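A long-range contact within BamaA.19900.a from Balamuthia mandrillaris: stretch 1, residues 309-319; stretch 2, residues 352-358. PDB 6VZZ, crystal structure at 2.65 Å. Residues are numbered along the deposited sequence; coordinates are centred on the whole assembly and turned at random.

Stretch 1 (309-319) MMLHFKFLMRI
Stretch 2 (352-358) SLRAEFF

Leu-353 forms the apolar centre of the contact between two helices of one chain. Its CA-to-CB bond points sideways, but the m,t rotamer brings the end of the side chain nearer to stretch 1, so that Leu-353 CD2 lies 3.5 Å from Met-310 CE and 3.7 Å from Phe-313 CB. Met-310 (chi1 t, chi2 p, chi3 -106°) likewise leaves its backbone sideways and bends inward, so that its CE also rests 3.5 Å from Ser-352 CB. One turn beyond Phe-313, Met-317 points toward stretch 2 with chi1 and chi2 both m and chi3 at 112°; its CG packs 4.0 Å from Leu-353 CB, and its SD lies 4.3 Å from Phe-357 CB. Met-317 SD sits obliquely to the Phe-357 ring (chi1 t, chi2 79°), 5.5 Å from the ring centroid and 55° off the normal, while Met-317 O approaches the ring edge, 3.8 Å from Phe-357 CD1.

Residues 309-319 are helical throughout and 352-357 form the last part of a second helix, which Phe-358 leaves at phi/psi -92/12°. The N-to-C directions run roughly parallel, crossing at -34° with axes 8.6 Å apart at closest approach. Lys-314 CA stands 6.1 Å from Leu-353 CA, and Met-317 CA 5.3 Å from Phe-357 CA.

At the polar edge, Glu-356 points toward stretch 1 (chi1 t, chi2 p, chi3 -143°). Its aliphatic part lies against the first helix, with Glu-356 CG 3.3 Å from Lys-314 O and 3.6 Å from Met-317 CB, and carries the carboxylate to Arg-318. There a two-pronged salt bridge forms: Arg-318 NE donates to Glu-356 OE1 at 2.8 Å and Arg-318 NH1 to Glu-356 OE2 at 3.0 Å, both nearly linear. The extended start of Arg-318 (chi1 and chi2 t, chi3 m) presents the guanidinium edge, matching opposite charges in a buried setting.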

ATOM      1  N   MET A 309       9.786  20.190  14.612  1.00 47.01           N
ATOM      2  CA  MET A 309       9.926  18.757  14.847  1.00 47.46           C
ATOM      3  C   MET A 309       8.571  18.114  15.139  1.00 49.22           C
ATOM      4  O   MET A 309       8.291  17.000  14.684  1.00 42.43           O
ATOM      5  CB  MET A 309      10.897  18.527  16.000  1.00 47.64           C
ATOM      6  CG  MET A 309      11.434  17.127  16.118  1.00 49.73           C
ATOM      7  SD  MET A 309      12.642  16.784  14.831  1.00 52.04           S
ATOM      8  CE  MET A 309      13.056  15.090  15.200  1.00 51.70           C
ATOM      9  N   MET A 310       7.722  18.812  15.897  1.00 51.51           N
ATOM     10  CA  MET A 310       6.354  18.363  16.133  1.00 46.13           C
ATOM     11  C   MET A 310       5.629  18.080  14.821  1.00 46.65           C
ATOM     12  O   MET A 310       5.027  17.016  14.641  1.00 47.18           O
ATOM     13  CB  MET A 310       5.611  19.424  16.940  1.00 51.68           C
ATOM     14  CG  MET A 310       4.357  18.943  17.630  1.00 60.82           C
ATOM     15  SD  MET A 310       4.732  17.605  18.776  1.00 77.57           S
ATOM     16  CE  MET A 310       4.085  16.213  17.849  1.00 55.22           C
ATOM     17  N   LEU A 311       5.664  19.038  13.893  1.00 47.78           N
ATOM     18  CA  LEU A 311       4.982  18.851  12.618  1.00 46.94           C
ATOM     19  C   LEU A 311       5.654  17.767  11.795  1.00 43.83           C
ATOM     20  O   LEU A 311       4.981  16.993  11.104  1.00 42.80           O
ATOM     21  CB  LEU A 311       4.948  20.164  11.844  1.00 46.36           C
ATOM     22  CG  LEU A 311       3.988  21.200  12.405  1.00 45.78           C
ATOM     23  CD1 LEU A 311       4.549  22.579  12.205  1.00 48.78           C
ATOM     24  CD2 LEU A 311       2.650  21.058  11.711  1.00 46.61           C
ATOM     25  N   HIS A 312       6.985  17.714  11.849  1.00 45.85           N
ATOM     26  CA  HIS A 312       7.741  16.658  11.187  1.00 43.63           C
ATOM     27  C   HIS A 312       7.208  15.289  11.593  1.00 41.90           C
ATOM     28  O   HIS A 312       6.779  14.494  10.750  1.00 39.66           O
ATOM     29  CB  HIS A 312       9.221  16.822  11.544  1.00 42.60           C
ATOM     30  CG  HIS A 312      10.116  15.757  11.002  1.00 41.83           C
ATOM     31  ND1 HIS A 312      10.398  15.629   9.659  1.00 41.62           N
ATOM     32  CD2 HIS A 312      10.834  14.797  11.630  1.00 44.03           C
ATOM     33  CE1 HIS A 312      11.234  14.622   9.483  1.00 45.52           C
ATOM     34  NE2 HIS A 312      11.512  14.097  10.663  1.00 45.34           N
ATOM     35  N   PHE A 313       7.165  15.026  12.900  1.00 43.70           N
ATOM     36  CA  PHE A 313       6.715  13.724  13.369  1.00 40.42           C
ATOM     37  C   PHE A 313       5.213  13.565  13.244  1.00 41.49           C
ATOM     38  O   PHE A 313       4.723  12.436  13.103  1.00 40.78           O
ATOM     39  CB  PHE A 313       7.163  13.496  14.804  1.00 43.75           C
ATOM     40  CG  PHE A 313       8.444  12.749  14.897  1.00 50.03           C
ATOM     41  CD1 PHE A 313       8.504  11.420  14.513  1.00 52.74           C
ATOM     42  CD2 PHE A 313       9.597  13.370  15.326  1.00 52.29           C
ATOM     43  CE1 PHE A 313       9.685  10.718  14.575  1.00 55.39           C
ATOM     44  CE2 PHE A 313      10.785  12.667  15.387  1.00 56.78           C
ATOM     45  CZ  PHE A 313      10.828  11.340  15.010  1.00 55.31           C
ATOM     46  N   LYS A 314       4.466  14.669  13.285  1.00 41.93           N
ATOM     47  CA  LYS A 314       3.030  14.577  13.054  1.00 40.68           C
ATOM     48  C   LYS A 314       2.741  13.975  11.686  1.00 39.98           C
ATOM     49  O   LYS A 314       1.903  13.076  11.552  1.00 40.92           O
ATOM     50  CB  LYS A 314       2.383  15.953  13.195  1.00 43.39           C
ATOM     51  CG  LYS A 314       0.886  15.929  12.959  1.00 43.54           C
ATOM     52  CD  LYS A 314       0.158  16.952  13.817  1.00 48.21           C
ATOM     53  CE  LYS A 314       0.216  18.339  13.211  1.00 49.98           C
ATOM     54  NZ  LYS A 314      -0.762  19.274  13.869  1.00 54.01           N
ATOM     55  N   PHE A 315       3.451  14.434  10.655  1.00 37.61           N
ATOM     56  CA  PHE A 315       3.180  13.906   9.324  1.00 37.03           C
ATOM     57  C   PHE A 315       3.727  12.499   9.157  1.00 38.20           C
ATOM     58  O   PHE A 315       3.176  11.719   8.374  1.00 37.29           O
ATOM     59  CB  PHE A 315       3.728  14.840   8.252  1.00 36.63           C
ATOM     60  CG  PHE A 315       2.798  15.964   7.923  1.00 39.27           C
ATOM     61  CD1 PHE A 315       2.767  17.107   8.714  1.00 41.02           C
ATOM     62  CD2 PHE A 315       1.928  15.868   6.849  1.00 36.30           C
ATOM     63  CE1 PHE A 315       1.889  18.144   8.427  1.00 42.72           C
ATOM     64  CE2 PHE A 315       1.054  16.892   6.555  1.00 37.34           C
ATOM     65  CZ  PHE A 315       1.033  18.039   7.343  1.00 41.99           C
ATOM     66  N   LEU A 316       4.788  12.145   9.884  1.00 39.19           N
ATOM     67  CA  LEU A 316       5.189  10.741   9.918  1.00 38.04           C
ATOM     68  C   LEU A 316       4.076   9.880  10.506  1.00 37.52           C
ATOM     69  O   LEU A 316       3.762   8.810   9.974  1.00 33.82           O
ATOM     70  CB  LEU A 316       6.481  10.568  10.718  1.00 38.50           C
ATOM     71  CG  LEU A 316       6.852   9.100  10.968  1.00 36.22           C
ATOM     72  CD1 LEU A 316       7.282   8.427   9.680  1.00 33.88           C
ATOM     73  CD2 LEU A 316       7.928   8.980  12.019  1.00 38.77           C
ATOM     74  N   MET A 317       3.447  10.344  11.589  1.00 36.28           N
ATOM     75  CA  MET A 317       2.334   9.594  12.157  1.00 36.98           C
ATOM     76  C   MET A 317       1.139   9.540  11.208  1.00 36.92           C
ATOM     77  O   MET A 317       0.387   8.562  11.226  1.00 32.99           O
ATOM     78  CB  MET A 317       1.916  10.195  13.499  1.00 39.28           C
ATOM     79  CG  MET A 317       2.922  10.011  14.622  1.00 43.05           C
ATOM     80  SD  MET A 317       3.178   8.279  15.065  1.00 46.04           S
ATOM     81  CE  MET A 317       4.852   8.012  14.509  1.00 39.16           C
ATOM     82  N   ARG A 318       0.938  10.569  10.376  1.00 37.72           N
ATOM     83  CA  ARG A 318      -0.232  10.563   9.498  1.00 36.06           C
ATOM     84  C   ARG A 318      -0.080   9.558   8.359  1.00 37.20           C
ATOM     85  O   ARG A 318      -1.040   8.857   8.016  1.00 37.43           O
ATOM     86  CB  ARG A 318      -0.494  11.954   8.936  1.00 36.54           C
ATOM     87  CG  ARG A 318      -1.757  12.021   8.105  1.00 36.47           C
ATOM     88  CD  ARG A 318      -2.208  13.460   7.917  1.00 38.34           C
ATOM     89  NE  ARG A 318      -2.114  14.187   9.175  1.00 41.13           N
ATOM     90  CZ  ARG A 318      -2.141  15.511   9.287  1.00 41.72           C
ATOM     91  NH1 ARG A 318      -2.017  16.069  10.483  1.00 40.32           N
ATOM     92  NH2 ARG A 318      -2.270  16.274   8.209  1.00 41.95           N
ATOM     93  N   ILE A 319       1.101   9.480   7.743  1.00 32.75           N
ATOM     94  CA  ILE A 319       1.283   8.490   6.688  1.00 34.11           C
ATOM     95  C   ILE A 319       1.280   7.086   7.286  1.00 34.79           C
ATOM     96  O   ILE A 319       0.742   6.142   6.696  1.00 34.18           O
ATOM     97  CB  ILE A 319       2.565   8.786   5.875  1.00 33.35           C
ATOM     98  CG1 ILE A 319       2.771   7.775   4.737  1.00 33.26           C
ATOM     99  CG2 ILE A 319       3.797   8.768   6.756  1.00 33.34           C
ATOM    100  CD1 ILE A 319       1.574   7.595   3.831  1.00 33.97           C
ATOM    101  N   SER A 352       0.836  14.030  21.795  1.00 52.72           N
ATOM    102  CA  SER A 352       0.649  14.721  20.526  1.00 52.24           C
ATOM    103  C   SER A 352       0.754  13.753  19.358  1.00 50.43           C
ATOM    104  O   SER A 352       0.003  13.862  18.380  1.00 49.61           O
ATOM    105  CB  SER A 352       1.675  15.841  20.394  1.00 54.87           C
ATOM    106  OG  SER A 352       1.808  16.523  21.631  1.00 64.17           O
ATOM    107  N   LEU A 353       1.672  12.791  19.442  1.00 47.40           N
ATOM    108  CA  LEU A 353       1.823  11.834  18.353  1.00 47.25           C
ATOM    109  C   LEU A 353       0.650  10.868  18.298  1.00 44.27           C
ATOM    110  O   LEU A 353       0.159  10.547  17.210  1.00 42.05           O
ATOM    111  CB  LEU A 353       3.135  11.071  18.499  1.00 47.47           C
ATOM    112  CG  LEU A 353       4.366  11.967  18.409  1.00 53.23           C
ATOM    113  CD1 LEU A 353       5.592  11.106  18.401  1.00 55.99           C
ATOM    114  CD2 LEU A 353       4.324  12.840  17.153  1.00 53.33           C
ATOM    115  N   ARG A 354       0.192  10.393  19.461  1.00 45.62           N
ATOM    116  CA  ARG A 354      -0.954   9.493  19.498  1.00 42.58           C
ATOM    117  C   ARG A 354      -2.225  10.197  19.052  1.00 40.87           C
ATOM    118  O   ARG A 354      -3.046   9.610  18.341  1.00 43.53           O
ATOM    119  CB  ARG A 354      -1.144   8.932  20.902  1.00 45.63           C
ATOM    120  CG  ARG A 354      -0.062   7.994  21.358  1.00 44.37           C
ATOM    121  CD  ARG A 354      -0.340   7.585  22.780  1.00 45.16           C
ATOM    122  NE  ARG A 354      -1.580   6.824  22.899  1.00 47.74           N
ATOM    123  CZ  ARG A 354      -1.661   5.506  22.721  1.00 46.46           C
ATOM    124  NH1 ARG A 354      -0.575   4.807  22.407  1.00 42.30           N
ATOM    125  NH2 ARG A 354      -2.820   4.883  22.865  1.00 45.96           N
ATOM    126  N   ALA A 355      -2.417  11.443  19.469  1.00 40.02           N
ATOM    127  CA  ALA A 355      -3.573  12.193  18.995  1.00 41.98           C
ATOM    128  C   ALA A 355      -3.621  12.208  17.472  1.00 42.06           C
ATOM    129  O   ALA A 355      -4.696  12.088  16.876  1.00 43.13           O
ATOM    130  CB  ALA A 355      -3.539  13.612  19.554  1.00 40.72           C
ATOM    131  N   GLU A 356      -2.458  12.325  16.826  1.00 41.13           N
ATOM    132  CA  GLU A 356      -2.410  12.299  15.370  1.00 38.43           C
ATOM    133  C   GLU A 356      -2.667  10.898  14.826  1.00 41.15           C
ATOM    134  O   GLU A 356      -3.441  10.731  13.874  1.00 40.33           O
ATOM    135  CB  GLU A 356      -1.059  12.818  14.885  1.00 39.13           C
ATOM    136  CG  GLU A 356      -0.804  12.586  13.400  1.00 38.25           C
ATOM    137  CD  GLU A 356      -1.871  13.206  12.514  1.00 41.00           C
ATOM    138  OE1 GLU A 356      -2.221  12.590  11.491  1.00 40.18           O
ATOM    139  OE2 GLU A 356      -2.374  14.302  12.844  1.00 44.24           O
ATOM    140  N   PHE A 357      -2.040   9.879  15.426  1.00 37.97           N
ATOM    141  CA  PHE A 357      -2.093   8.540  14.851  1.00 38.54           C
ATOM    142  C   PHE A 357      -3.497   7.943  14.925  1.00 39.90           C
ATOM    143  O   PHE A 357      -3.923   7.240  14.005  1.00 40.55           O
ATOM    144  CB  PHE A 357      -1.083   7.629  15.542  1.00 38.84           C
ATOM    145  CG  PHE A 357      -1.074   6.223  14.999  1.00 38.88           C
ATOM    146  CD1 PHE A 357      -0.415   5.928  13.816  1.00 39.09           C
ATOM    147  CD2 PHE A 357      -1.731   5.199  15.666  1.00 37.14           C
ATOM    148  CE1 PHE A 357      -0.415   4.640  13.307  1.00 38.08           C
ATOM    149  CE2 PHE A 357      -1.736   3.914  15.163  1.00 38.21           C
ATOM    150  CZ  PHE A 357      -1.076   3.630  13.984  1.00 36.98           C
ATOM    151  N   PHE A 358      -4.232   8.199  16.000  1.00 37.78           N
ATOM    152  CA  PHE A 358      -5.598   7.698  16.118  1.00 39.04           C
ATOM    153  C   PHE A 358      -6.652   8.685  15.611  1.00 40.49           C
ATOM    154  O   PHE A 358      -7.843   8.474  15.855  1.00 44.14           O
ATOM    155  CB  PHE A 358      -5.887   7.312  17.573  1.00 35.22           C
ATOM    156  CG  PHE A 358      -4.981   6.243  18.084  1.00 37.45           C
ATOM    157  CD1 PHE A 358      -5.152   4.924  17.680  1.00 38.73           C
ATOM    158  CD2 PHE A 358      -3.927   6.549  18.930  1.00 39.45           C
ATOM    159  CE1 PHE A 358      -4.307   3.932  18.121  1.00 37.71           C
ATOM    160  CE2 PHE A 358      -3.072   5.554  19.385  1.00 40.26           C
ATOM    161  CZ  PHE A 358      -3.261   4.245  18.975  1.00 40.90           C
TER